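Local coordinates for sensor protein (Thermotoga maritima, PDB 3A0S) that forms the PAS domain of ThkA, a probable sensor histidine kinase that uses ATP to phosphorylate a protein histidine in two-component signalling, at residues T15-N18 with L24-L27; I6-D11 with R35-L40; E44-V49 with N63-G68. All blocks are in the same frame, centred on the assembly; numbering follows the deposited sequence. Where two conformers were deposited one is given.

Contact 1: residues T15-N18 with L24-L27; sequences TEWN and LFGL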
ATOM      1  N   THR A  15      -1.384  -4.989   6.799  1.00 18.52           N
ATOM      2  CA  THR A  15      -1.312  -6.418   7.082  1.00 19.37           C
ATOM      3  C   THR A  15      -0.059  -7.047   6.537  1.00 19.57           C
ATOM      4  O   THR A  15       0.295  -8.159   6.956  1.00 20.15           O
ATOM      5  CB  THR A  15      -2.522  -7.184   6.541  1.00 20.54           C
ATOM      6  OG1 THR A  15      -2.554  -7.012   5.119  1.00 21.90           O
ATOM      7  CG2 THR A  15      -3.805  -6.665   7.176  1.00 21.14           C
ATOM      8  N   GLU A  16       0.621  -6.370   5.611  1.00 19.42           N
ATOM      9  CA  GLU A  16       1.934  -6.811   5.098  1.00 20.55           C
ATOM     10  C   GLU A  16       2.839  -5.596   4.903  1.00 19.07           C
ATOM     11  O   GLU A  16       2.352  -4.552   4.493  1.00 18.12           O
ATOM     12  CB  GLU A  16       1.800  -7.619   3.769  1.00 21.18           C
ATOM     13  CG  GLU A  16       0.889  -8.876   3.847  1.00 24.75           C
ATOM     14  CD  GLU A  16       0.827  -9.705   2.559  1.00 25.76           C
ATOM     15  OE1 GLU A  16       0.737  -9.163   1.431  1.00 27.89           O
ATOM     16  OE2 GLU A  16       0.873 -10.940   2.716  1.00 31.26           O
ATOM     17  N   TRP A  17       4.132  -5.756   5.178  1.00 19.16           N
ATOM     18  CA  TRP A  17       5.109  -4.692   5.021  1.00 18.54           C
ATOM     19  C   TRP A  17       6.438  -5.394   4.886  1.00 19.67           C
ATOM     20  O   TRP A  17       7.015  -5.853   5.860  1.00 20.60           O
ATOM     21  CB  TRP A  17       5.083  -3.796   6.250  1.00 17.58           C
ATOM     22  CG  TRP A  17       5.987  -2.590   6.244  1.00 18.42           C
ATOM     23  CD1 TRP A  17       7.323  -2.559   6.579  1.00 20.01           C
ATOM     24  CD2 TRP A  17       5.610  -1.231   5.972  1.00 17.67           C
ATOM     25  NE1 TRP A  17       7.794  -1.265   6.519  1.00 20.85           N
ATOM     26  CE2 TRP A  17       6.760  -0.430   6.147  1.00 18.63           C
ATOM     27  CE3 TRP A  17       4.403  -0.613   5.610  1.00 18.60           C
ATOM     28  CZ2 TRP A  17       6.735   0.969   5.965  1.00 20.47           C
ATOM     29  CZ3 TRP A  17       4.372   0.781   5.466  1.00 20.17           C
ATOM     30  CH2 TRP A  17       5.536   1.549   5.618  1.00 20.37           C
ATOM     31  N   ASN A  18       6.904  -5.515   3.652  1.00 18.88           N
ATOM     32  CA  ASN A  18       8.007  -6.429   3.405  1.00 18.33           C
ATOM     33  C   ASN A  18       9.352  -5.754   3.668  1.00 18.89           C
ATOM     34  O   ASN A  18       9.433  -4.549   4.038  1.00 19.64           O
ATOM     35  CB  ASN A  18       7.942  -7.070   1.995  1.00 18.51           C
ATOM     36  CG  ASN A  18       8.267  -6.102   0.889  1.00 19.25           C
ATOM     37  OD1 ASN A  18       8.335  -4.878   1.073  1.00 18.72           O
ATOM     38  ND2 ASN A  18       8.494  -6.660  -0.316  1.00 18.82           N
ATOM     39  N   LEU A  24      13.124   0.967   2.096  1.00 23.02           N
ATOM     40  CA  LEU A  24      12.746   2.151   1.363  1.00 22.58           C
ATOM     41  C   LEU A  24      12.286   3.227   2.329  1.00 22.59           C
ATOM     42  O   LEU A  24      12.638   4.420   2.193  1.00 23.12           O
ATOM     43  CB  LEU A  24      11.628   1.840   0.367  1.00 22.79           C
ATOM     44  CG  LEU A  24      11.180   3.030  -0.476  1.00 22.20           C
ATOM     45  CD1 LEU A  24      12.342   3.679  -1.230  1.00 24.47           C
ATOM     46  CD2 LEU A  24      10.061   2.615  -1.420  1.00 24.91           C
ATOM     47  N   PHE A  25      11.497   2.823   3.323  1.00 21.89           N
ATOM     48  CA  PHE A  25      10.838   3.819   4.187  1.00 21.87           C
ATOM     49  C   PHE A  25      11.445   3.978   5.584  1.00 22.52           C
ATOM     50  O   PHE A  25      11.127   4.934   6.299  1.00 24.22           O
ATOM     51  CB  PHE A  25       9.360   3.478   4.283  1.00 22.58           C
ATOM     52  CG  PHE A  25       8.636   3.581   2.982  1.00 23.30           C
ATOM     53  CD1 PHE A  25       8.586   4.799   2.293  1.00 26.02           C
ATOM     54  CD2 PHE A  25       7.973   2.488   2.466  1.00 23.61           C
ATOM     55  CE1 PHE A  25       7.893   4.911   1.107  1.00 27.74           C
ATOM     56  CE2 PHE A  25       7.298   2.600   1.264  1.00 25.46           C
ATOM     57  CZ  PHE A  25       7.264   3.808   0.580  1.00 25.89           C
ATOM     58  N   GLY A  26      12.302   3.046   5.978  1.00 22.27           N
ATOM     59  CA  GLY A  26      13.014   3.111   7.262  1.00 23.29           C
ATOM     60  C   GLY A  26      12.184   2.783   8.480  1.00 23.46           C
ATOM     61  O   GLY A  26      12.527   3.190   9.616  1.00 24.63           O
ATOM     62  N   LEU A  27      11.072   2.073   8.254  1.00 23.37           N
ATOM     63  CA  LEU A  27      10.177   1.624   9.326  1.00 23.53           C
ATOM     64  C   LEU A  27      10.165   0.094   9.330  1.00 23.40           C
ATOM     65  O   LEU A  27      10.040  -0.538   8.253  1.00 22.74           O
ATOM     66  CB  LEU A  27       8.741   2.165   9.124  1.00 23.39           C
ATOM     67  CG  LEU A  27       8.509   3.692   9.037  1.00 24.26           C
ATOM     68  CD1 LEU A  27       7.061   4.009   8.708  1.00 26.83           C
ATOM     69  CD2 LEU A  27       8.947   4.425  10.321  1.00 26.21           C
TER

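Contact 2: residues I6-D11 with R35-L40; sequences ITLSKD and RRLKDL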
ATOM      1  N   ILE A   6       3.257  -2.942   0.519  1.00 18.56           N
ATOM      2  CA  ILE A   6       2.431  -2.634   1.661  1.00 19.57           C
ATOM      3  C   ILE A   6       1.049  -3.176   1.321  1.00 19.21           C
ATOM      4  O   ILE A   6       0.469  -2.814   0.284  1.00 20.18           O
ATOM      5  CB  ILE A   6       2.329  -1.122   1.810  1.00 19.30           C
ATOM      6  CG1 ILE A   6       3.711  -0.450   1.957  1.00 21.30           C
ATOM      7  CG2 ILE A   6       1.433  -0.758   3.029  1.00 21.92           C
ATOM      8  CD1 ILE A   6       3.670   1.088   1.907  1.00 20.40           C
ATOM      9  N   THR A   7       0.532  -4.075   2.153  1.00 19.30           N
ATOM     10  CA  THR A   7      -0.818  -4.579   1.920  1.00 19.23           C
ATOM     11  C   THR A   7      -1.727  -4.032   3.005  1.00 19.84           C
ATOM     12  O   THR A   7      -1.324  -3.995   4.201  1.00 20.12           O
ATOM     13  CB  THR A   7      -0.854  -6.116   1.998  1.00 20.07           C
ATOM     14  OG1 THR A   7       0.062  -6.613   1.036  1.00 22.29           O
ATOM     15  CG2 THR A   7      -2.240  -6.668   1.650  1.00 21.88           C
ATOM     16  N   LEU A   8      -2.910  -3.591   2.590  1.00 19.78           N
ATOM     17  CA  LEU A   8      -3.892  -2.991   3.513  1.00 19.64           C
ATOM     18  C   LEU A   8      -5.133  -3.868   3.557  1.00 20.96           C
ATOM     19  O   LEU A   8      -5.519  -4.453   2.547  1.00 21.75           O
ATOM     20  CB  LEU A   8      -4.351  -1.627   3.011  1.00 18.72           C
ATOM     21  CG  LEU A   8      -3.246  -0.602   2.815  1.00 18.89           C
ATOM     22  CD1 LEU A   8      -3.873   0.711   2.490  1.00 19.60           C
ATOM     23  CD2 LEU A   8      -2.385  -0.416   4.069  1.00 18.99           C
ATOM     24  N   SER A   9      -5.741  -3.957   4.729  1.00 19.94           N
ATOM     25  CA  SER A   9      -7.032  -4.620   4.895  1.00 20.20           C
ATOM     26  C   SER A   9      -8.129  -3.705   4.365  1.00 21.58           C
ATOM     27  O   SER A   9      -7.897  -2.547   4.034  1.00 21.93           O
ATOM     28  CB  SER A   9      -7.281  -4.948   6.360  1.00 21.47           C
ATOM     29  OG  SER A   9      -7.582  -3.767   7.095  1.00 19.73           O
ATOM     30  N   LYS A  10      -9.368  -4.218   4.370  1.00 21.99           N
ATOM     31  CA  LYS A  10     -10.518  -3.411   3.931  1.00 23.68           C
ATOM     32  C   LYS A  10     -10.830  -2.270   4.898  1.00 22.88           C
ATOM     33  O   LYS A  10     -11.584  -1.348   4.583  1.00 24.42           O
ATOM     34  CB  LYS A  10     -11.751  -4.297   3.722  1.00 23.39           C
ATOM     35  CG  LYS A  10     -12.235  -5.019   4.952  1.00 24.66           C
ATOM     36  CD  LYS A  10     -13.611  -5.673   4.674  1.00 27.46           C
ATOM     37  CE  LYS A  10     -13.498  -7.078   4.256  1.00 31.81           C
ATOM     38  NZ  LYS A  10     -14.538  -8.001   4.879  1.00 27.57           N
ATOM     39  N   ASP A  11     -10.201  -2.300   6.071  1.00 21.55           N
ATOM     40  CA  ASP A  11     -10.284  -1.164   6.975  1.00 22.17           C
ATOM     41  C   ASP A  11      -9.094  -0.230   6.935  1.00 21.55           C
ATOM     42  O   ASP A  11      -9.004   0.678   7.767  1.00 23.30           O
ATOM     43  CB  ASP A  11     -10.529  -1.649   8.393  1.00 21.89           C
ATOM     44  CG  ASP A  11     -11.795  -2.452   8.491  1.00 23.29           C
ATOM     45  OD1 ASP A  11     -12.883  -1.892   8.271  1.00 25.25           O
ATOM     46  OD2 ASP A  11     -11.697  -3.642   8.732  1.00 23.40           O
ATOM     47  N   ARG A  35      -1.573  -1.028  11.968  1.00 18.25           N
ATOM     48  CA  ARG A  35      -1.931   0.394  12.028  1.00 18.51           C
ATOM     49  C   ARG A  35      -2.561   0.857  10.720  1.00 18.19           C
ATOM     50  O   ARG A  35      -2.312   0.255   9.650  1.00 18.49           O
ATOM     51  CB  ARG A  35      -0.706   1.238  12.347  1.00 18.13           C
ATOM     52  CG  ARG A  35       0.000   0.772  13.606  1.00 17.73           C
ATOM     53  CD  ARG A  35       1.218   1.600  13.901  1.00 17.42           C
ATOM     54  NE  ARG A  35       1.912   1.135  15.110  1.00 17.72           N
ATOM     55  CZ  ARG A  35       1.634   1.569  16.326  1.00 16.52           C
ATOM     56  NH1 ARG A  35       0.668   2.482  16.515  1.00 16.56           N
ATOM     57  NH2 ARG A  35       2.330   1.125  17.376  1.00 17.35           N
ATOM     58  N   ARG A  36      -3.357   1.920  10.809  1.00 18.87           N
ATOM     59  CA  ARG A  36      -3.869   2.486   9.572  1.00 19.26           C
ATOM     60  C   ARG A  36      -2.786   3.200   8.815  1.00 20.07           C
ATOM     61  O   ARG A  36      -2.115   4.056   9.364  1.00 19.59           O
ATOM     62  CB  ARG A  36      -5.166   3.246   9.714  0.50 21.17           C
ATOM     63  CG  ARG A  36      -6.275   2.295   9.336  0.50 22.04           C
ATOM     64  CD  ARG A  36      -7.431   3.028   8.941  0.50 21.50           C
ATOM     65  NE  ARG A  36      -8.396   2.975  10.036  0.50 21.97           N
ATOM     66  CZ  ARG A  36      -8.303   3.583  11.216  0.50 29.24           C
ATOM     67  NH1 ARG A  36      -7.265   4.329  11.534  0.50 29.73           N
ATOM     68  NH2 ARG A  36      -9.275   3.415  12.105  0.50 30.73           N
ATOM     69  N   LEU A  37      -2.610   2.861   7.542  1.00 18.28           N
ATOM     70  CA  LEU A  37      -1.589   3.516   6.730  1.00 18.75           C
ATOM     71  C   LEU A  37      -1.748   5.021   6.735  1.00 19.58           C
ATOM     72  O   LEU A  37      -0.749   5.748   6.791  1.00 19.48           O
ATOM     73  CB  LEU A  37      -1.626   3.012   5.265  1.00 18.84           C
ATOM     74  CG  LEU A  37      -0.496   3.584   4.400  1.00 19.12           C
ATOM     75  CD1 LEU A  37       0.879   3.092   4.867  1.00 19.06           C
ATOM     76  CD2 LEU A  37      -0.668   3.153   2.947  1.00 20.41           C
ATOM     77  N   LYS A  38      -2.994   5.468   6.675  1.00 19.99           N
ATOM     78  CA  LYS A  38      -3.269   6.889   6.549  1.00 22.53           C
ATOM     79  C   LYS A  38      -2.857   7.649   7.807  1.00 21.49           C
ATOM     80  O   LYS A  38      -2.785   8.894   7.770  1.00 23.46           O
ATOM     81  CB  LYS A  38      -4.740   7.144   6.191  1.00 22.48           C
ATOM     82  CG  LYS A  38      -5.750   6.702   7.199  1.00 26.85           C
ATOM     83  CD  LYS A  38      -7.197   7.058   6.787  1.00 28.42           C
ATOM     84  CE  LYS A  38      -8.196   6.470   7.781  1.00 36.81           C
ATOM     85  NZ  LYS A  38      -9.635   6.617   7.378  1.00 39.72           N
ATOM     86  N   ASP A  39      -2.607   6.930   8.912  1.00 20.03           N
ATOM     87  CA  ASP A  39      -2.135   7.587  10.155  1.00 19.72           C
ATOM     88  C   ASP A  39      -0.658   7.885  10.114  1.00 20.17           C
ATOM     89  O   ASP A  39      -0.143   8.617  10.963  1.00 19.93           O
ATOM     90  CB  ASP A  39      -2.401   6.749  11.408  1.00 19.86           C
ATOM     91  CG  ASP A  39      -3.845   6.738  11.841  1.00 18.44           C
ATOM     92  OD1 ASP A  39      -4.635   7.634  11.478  1.00 23.56           O
ATOM     93  OD2 ASP A  39      -4.202   5.803  12.603  1.00 19.21           O
ATOM     94  N   LEU A  40       0.050   7.364   9.137  1.00 19.94           N
ATOM     95  CA  LEU A  40       1.490   7.581   9.050  1.00 21.32           C
ATOM     96  C   LEU A  40       1.736   8.832   8.232  1.00 23.00           C
ATOM     97  O   LEU A  40       1.293   8.894   7.068  1.00 23.46           O
ATOM     98  CB  LEU A  40       2.215   6.368   8.421  1.00 21.03           C
ATOM     99  CG  LEU A  40       1.990   5.005   9.096  1.00 21.18           C
ATOM    100  CD1 LEU A  40       2.884   3.930   8.461  1.00 24.87           C
ATOM    101  CD2 LEU A  40       2.221   5.074  10.621  1.00 26.28           C
TER

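Contact 3: residues E44-V49 with N63-G68; sequences EEIGSV and NFYKFG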
ATOM      1  N   GLU A  44      -0.462   9.585   3.917  1.00 23.61           N
ATOM      2  CA  GLU A  44      -1.874   9.980   3.916  1.00 24.69           C
ATOM      3  C   GLU A  44      -2.453   9.944   2.514  1.00 23.29           C
ATOM      4  O   GLU A  44      -3.562   9.452   2.312  1.00 23.81           O
ATOM      5  CB  GLU A  44      -2.058  11.386   4.505  1.00 26.01           C
ATOM      6  CG  GLU A  44      -1.547  11.576   5.935  1.00 29.48           C
ATOM      7  CD  GLU A  44      -0.066  11.995   6.055  1.00 33.67           C
ATOM      8  OE1 GLU A  44       0.727  12.009   5.066  1.00 31.85           O
ATOM      9  OE2 GLU A  44       0.309  12.314   7.201  1.00 38.80           O
ATOM     10  N   GLU A  45      -1.713  10.485   1.547  1.00 23.14           N
ATOM     11  CA  GLU A  45      -2.189  10.500   0.169  1.00 22.93           C
ATOM     12  C   GLU A  45      -2.270   9.108  -0.463  1.00 22.44           C
ATOM     13  O   GLU A  45      -3.279   8.752  -1.083  1.00 22.84           O
ATOM     14  CB  GLU A  45      -1.307  11.390  -0.683  1.00 23.85           C
ATOM     15  CG  GLU A  45      -1.740  11.457  -2.129  1.00 26.61           C
ATOM     16  CD  GLU A  45      -1.001  12.549  -2.881  1.00 29.30           C
ATOM     17  OE1 GLU A  45       0.258  12.558  -2.866  1.00 30.97           O
ATOM     18  OE2 GLU A  45      -1.681  13.418  -3.471  1.00 30.14           O
ATOM     19  N   ILE A  46      -1.202   8.327  -0.310  1.00 21.66           N
ATOM     20  CA  ILE A  46      -1.227   6.930  -0.779  1.00 21.98           C
ATOM     21  C   ILE A  46      -2.400   6.165  -0.136  1.00 22.09           C
ATOM     22  O   ILE A  46      -3.090   5.397  -0.813  1.00 21.87           O
ATOM     23  CB  ILE A  46       0.115   6.232  -0.516  1.00 22.18           C
ATOM     24  CG1 ILE A  46       1.158   6.774  -1.498  1.00 24.61           C
ATOM     25  CG2 ILE A  46      -0.009   4.728  -0.685  1.00 24.50           C
ATOM     26  CD1 ILE A  46       2.615   6.576  -1.015  1.00 28.94           C
ATOM     27  N   GLY A  47      -2.635   6.428   1.147  1.00 22.38           N
ATOM     28  CA  GLY A  47      -3.740   5.790   1.873  1.00 22.74           C
ATOM     29  C   GLY A  47      -5.069   6.188   1.263  1.00 23.03           C
ATOM     30  O   GLY A  47      -5.955   5.360   1.106  1.00 23.80           O
ATOM     31  N   SER A  48      -5.204   7.465   0.906  1.00 23.47           N
ATOM     32  CA  SER A  48      -6.424   7.954   0.263  1.00 24.76           C
ATOM     33  C   SER A  48      -6.659   7.346  -1.125  1.00 24.38           C
ATOM     34  O   SER A  48      -7.785   6.935  -1.422  1.00 25.54           O
ATOM     35  CB  SER A  48      -6.390   9.489   0.179  0.50 24.88           C
ATOM     36  OG  SER A  48      -7.645  10.021  -0.194  0.50 25.25           O
ATOM     37  N   VAL A  49      -5.605   7.224  -1.947  1.00 23.55           N
ATOM     38  CA  VAL A  49      -5.736   6.577  -3.251  1.00 23.10           C
ATOM     39  C   VAL A  49      -6.161   5.099  -3.076  1.00 22.90           C
ATOM     40  O   VAL A  49      -7.008   4.591  -3.812  1.00 23.98           O
ATOM     41  CB  VAL A  49      -4.435   6.660  -4.091  1.00 23.53           C
ATOM     42  CG1 VAL A  49      -4.557   5.855  -5.384  1.00 22.77           C
ATOM     43  CG2 VAL A  49      -4.113   8.127  -4.417  1.00 23.39           C
ATOM     44  N   ASN A  63       2.477   6.386 -12.258  1.00 31.49           N
ATOM     45  CA  ASN A  63       3.907   6.576 -12.405  1.00 32.07           C
ATOM     46  C   ASN A  63       4.314   7.989 -12.013  1.00 32.25           C
ATOM     47  O   ASN A  63       3.458   8.865 -11.806  1.00 31.76           O
ATOM     48  CB  ASN A  63       4.421   6.184 -13.796  1.00 33.30           C
ATOM     49  CG  ASN A  63       3.716   6.914 -14.912  1.00 34.37           C
ATOM     50  OD1 ASN A  63       3.106   7.963 -14.704  1.00 36.70           O
ATOM     51  ND2 ASN A  63       3.787   6.355 -16.111  1.00 38.81           N
ATOM     52  N   PHE A  64       5.615   8.190 -11.863  1.00 31.84           N
ATOM     53  CA  PHE A  64       6.144   9.480 -11.446  1.00 31.78           C
ATOM     54  C   PHE A  64       5.429   9.993 -10.194  1.00 31.59           C
ATOM     55  O   PHE A  64       5.014  11.149 -10.145  1.00 31.12           O
ATOM     56  CB  PHE A  64       6.068  10.503 -12.601  1.00 32.00           C
ATOM     57  CG  PHE A  64       6.908  10.129 -13.795  1.00 32.48           C
ATOM     58  CD1 PHE A  64       8.259  10.472 -13.844  1.00 34.13           C
ATOM     59  CD2 PHE A  64       6.352   9.419 -14.854  1.00 33.00           C
ATOM     60  CE1 PHE A  64       9.048  10.121 -14.938  1.00 34.46           C
ATOM     61  CE2 PHE A  64       7.128   9.054 -15.953  1.00 33.01           C
ATOM     62  CZ  PHE A  64       8.482   9.405 -15.995  1.00 34.31           C
ATOM     63  N   TYR A  65       5.261   9.117  -9.196  1.00 30.71           N
ATOM     64  CA  TYR A  65       4.838   9.558  -7.861  1.00 30.75           C
ATOM     65  C   TYR A  65       6.089   9.910  -7.082  1.00 30.73           C
ATOM     66  O   TYR A  65       6.919   9.055  -6.821  1.00 29.49           O
ATOM     67  CB  TYR A  65       4.022   8.491  -7.096  1.00 30.69           C
ATOM     68  CG  TYR A  65       3.413   9.019  -5.793  1.00 30.31           C
ATOM     69  CD1 TYR A  65       4.171   9.083  -4.618  1.00 30.33           C
ATOM     70  CD2 TYR A  65       2.091   9.481  -5.742  1.00 32.01           C
ATOM     71  CE1 TYR A  65       3.628   9.589  -3.419  1.00 28.56           C
ATOM     72  CE2 TYR A  65       1.538   9.983  -4.547  1.00 31.51           C
ATOM     73  CZ  TYR A  65       2.312  10.036  -3.392  1.00 31.27           C
ATOM     74  OH  TYR A  65       1.774  10.545  -2.209  1.00 30.76           O
ATOM     75  N   LYS A  66       6.247  11.178  -6.727  1.00 31.44           N
ATOM     76  CA  LYS A  66       7.473  11.582  -6.058  1.00 33.31           C
ATOM     77  C   LYS A  66       7.399  11.319  -4.556  1.00 34.50           C
ATOM     78  O   LYS A  66       6.426  11.696  -3.886  1.00 35.47           O
ATOM     79  CB  LYS A  66       7.803  13.052  -6.338  1.00 33.30           C
ATOM     80  CG  LYS A  66       9.260  13.400  -6.085  1.00 34.20           C
ATOM     81  CD  LYS A  66       9.501  14.899  -6.243  1.00 37.00           C
ATOM     82  CE  LYS A  66      10.770  15.337  -5.524  1.00 40.42           C
ATOM     83  NZ  LYS A  66      11.924  15.600  -6.434  1.00 42.66           N
ATOM     84  N   PHE A  67       8.436  10.667  -4.044  1.00 35.82           N
ATOM     85  CA  PHE A  67       8.561  10.377  -2.626  1.00 37.14           C
ATOM     86  C   PHE A  67      10.025  10.561  -2.280  1.00 37.29           C
ATOM     87  O   PHE A  67      10.899   9.910  -2.854  1.00 37.29           O
ATOM     88  CB  PHE A  67       8.099   8.945  -2.311  1.00 38.09           C
ATOM     89  CG  PHE A  67       7.422   8.797  -0.965  1.00 39.49           C
ATOM     90  CD1 PHE A  67       8.166   8.747   0.209  1.00 41.37           C
ATOM     91  CD2 PHE A  67       6.037   8.709  -0.873  1.00 41.33           C
ATOM     92  CE1 PHE A  67       7.533   8.608   1.459  1.00 42.65           C
ATOM     93  CE2 PHE A  67       5.403   8.570   0.369  1.00 41.44           C
ATOM     94  CZ  PHE A  67       6.148   8.518   1.529  1.00 40.78           C
ATOM     95  N   GLY A  68      10.298  11.486  -1.365  1.00 37.30           N
ATOM     96  CA  GLY A  68      11.670  11.846  -1.046  1.00 37.65           C
ATOM     97  C   GLY A  68      12.330  12.484  -2.251  1.00 37.69           C
ATOM     98  O   GLY A  68      11.786  13.417  -2.842  1.00 38.44           O
TER
HETATM   99  O   HOH W   1       1.312   9.629   0.517  1.00 21.71           O

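Contact 1: residues T15-N18 with L24-L27
The six-membered part of the Trp17 indole lies against Phe25 and Leu27, and its nitrogen bonds to the backbone of Leu27. CZ2 is the atom that does most of the touching. Trp17 CZ2 sits 3.9 Å from Leu27 CB and 4.0 Å from Phe25 CB. The two aromatic rings meet obliquely, with centroids 5.8 Å apart and planes at 46°.

The pyrrole side of the indole makes the polar contact. Trp17 NE1 donates to Leu27 O at 2.9 Å, and the bond is bent, with an N-H...O angle of 143°. The carbonyl is approached from above its plane rather than along a lone pair. This bond gives the indole nitrogen a partner and would restrain how the ring turns. The Trp17 side chain reaches across because CG stands anti to the backbone N (chi1 -177°).

Just past helix 19-25, Gly26 leaves helical geometry with a positive phi, and the chain turns there between the two residues that Trp17 touches. Asn18 is the N-cap of the same helix, its OD1 accepting from Ala21 N. The contact thus ties edge strand 14-17 to the far end of the helix that follows it. Trp17 also packs on Ile6 of strand 4-9 and on Lys29 and Val32 of helix 29-32, while Phe25 meets Phe43 and Phe67 edge-to-face.

Contact 2: residues I6-D11 with R35-L40
Leu37 rests on Leu8 and Ile6 and joins a short 3-10 turn to the inner face of a strand. The setting is the PAS fold, an antiparallel sheet with helices and loops packed over one side. Residues 6-9 belong to strand 4-9 of that sheet. Residues 35-40 lie in the connection between helix 29-32 and helix 44-56, with the 3-10 turn at 37-39.

The apolar contacts come first. Leu8 and Leu37 cross at about a right angle. Leu8 CD2 approaches Leu37 CB at 3.7 Å, and both Leu8 methyls also lie near Leu37 CD2. The other methyl, Leu37 CD1, reaches Ile6 CG2 at 4.3 Å. Leu37 spans two strand residues this way because a chi1 near 180° (-175°) carries its two methyls over the strand. Ile6 and Leu8 point to the same side of that strand. Around this pair, Leu37 also touches Ile14, Phe43, Ile46 and Ile92, and Leu8 packs on Ala50 of helix 44-56.

Hydrogen bonds within each segment shape the two sides. Asp39 N donates to Arg36 O and Leu40 N to Leu37 O, which closes the 3-10 turn. On the strand side, Ser9 OG accepts from Asp11 N at 3.2 Å, an ST turn where the strand ends.

The polar contacts centre on Arg36. It has two conformers, and what follows holds for one only, so it is doubtful. Inside 35-40, Arg36 NH1 forms a long salt bridge with Asp39 OD2 at 3.6 Å, the chain bent at chi3 (-104°). Across the contact, Arg36 CD lies 3.1 Å from Asp11 O, which sits near the guanidinium plane at its NE edge.

Contact 3: residues E44-V49 with N63-G68
Tyr65 reaches from its strand to helix 44-56 and sets its hydroxyl beside Glu45 and Ile46. Of the residues here it has the largest area buried by the contact. The first side-chain torsion (chi1 -172°) swings the ring out from the strand toward the helix.

Tyr65 OH donates to Glu45 OE1 at 2.6 Å, using the carboxylate lone pair that points away from the other oxygen. The carboxylate and ring planes are 72° apart, and the two side chains run past each other in opposite directions. Tyr65 OH also accepts from a water at 2.9 Å. That water in turn accepts from Ile46 N, also at 2.9 Å. The phenol oxygen is therefore held both by a helix side chain and, through water, by the helix backbone.

Ile46 is the apolar partner. Ile46 CG1 lies 3.9 Å from Tyr65 CZ, and Ile46 CD1 3.7 Å from Phe67 CE2. The isoleucine thus touches both inward rings of the strand, each obliquely.

A phenylalanine in place of Tyr65 would probably leave Glu45 OE1 and the water without this partner, and the ring would lose its tether to the helix.

A G1 beta bulge at Phe64 and Tyr65, opposite Phe72 of strand 70-80, marks the corner in strand 60-67. The 44-49 part of the helix and strand 65-67 run in roughly opposite directions (147°), with axes 11.7 Å apart at closest. The contact fastens this helix to an edge strand of the PAS sheet. Tyr65 packs on Ile74 and Val49 on Phe76 of strand 70-80, and Phe67 meets Phe43.

From the N terminus the chain forms strand 4-9, then strand 14-17 beside it, and contact 1 closes a short loop back from the end of helix 19-25. That loop is nested within the longer one that contact 2 closes when residues 35-40 return to strand 4-9. Contact 3 follows in series and joins helix 44-56 to strand 60-67, the opposite edge of the sheet from strand 14-17. Contacts 1 and 2 share the paired strands 4-9 and 14-17, where Trp17 packs on Ile6. Leu37 against Ile46 links contacts 2 and 3, and Phe25 against Phe67 links contacts 1 and 3.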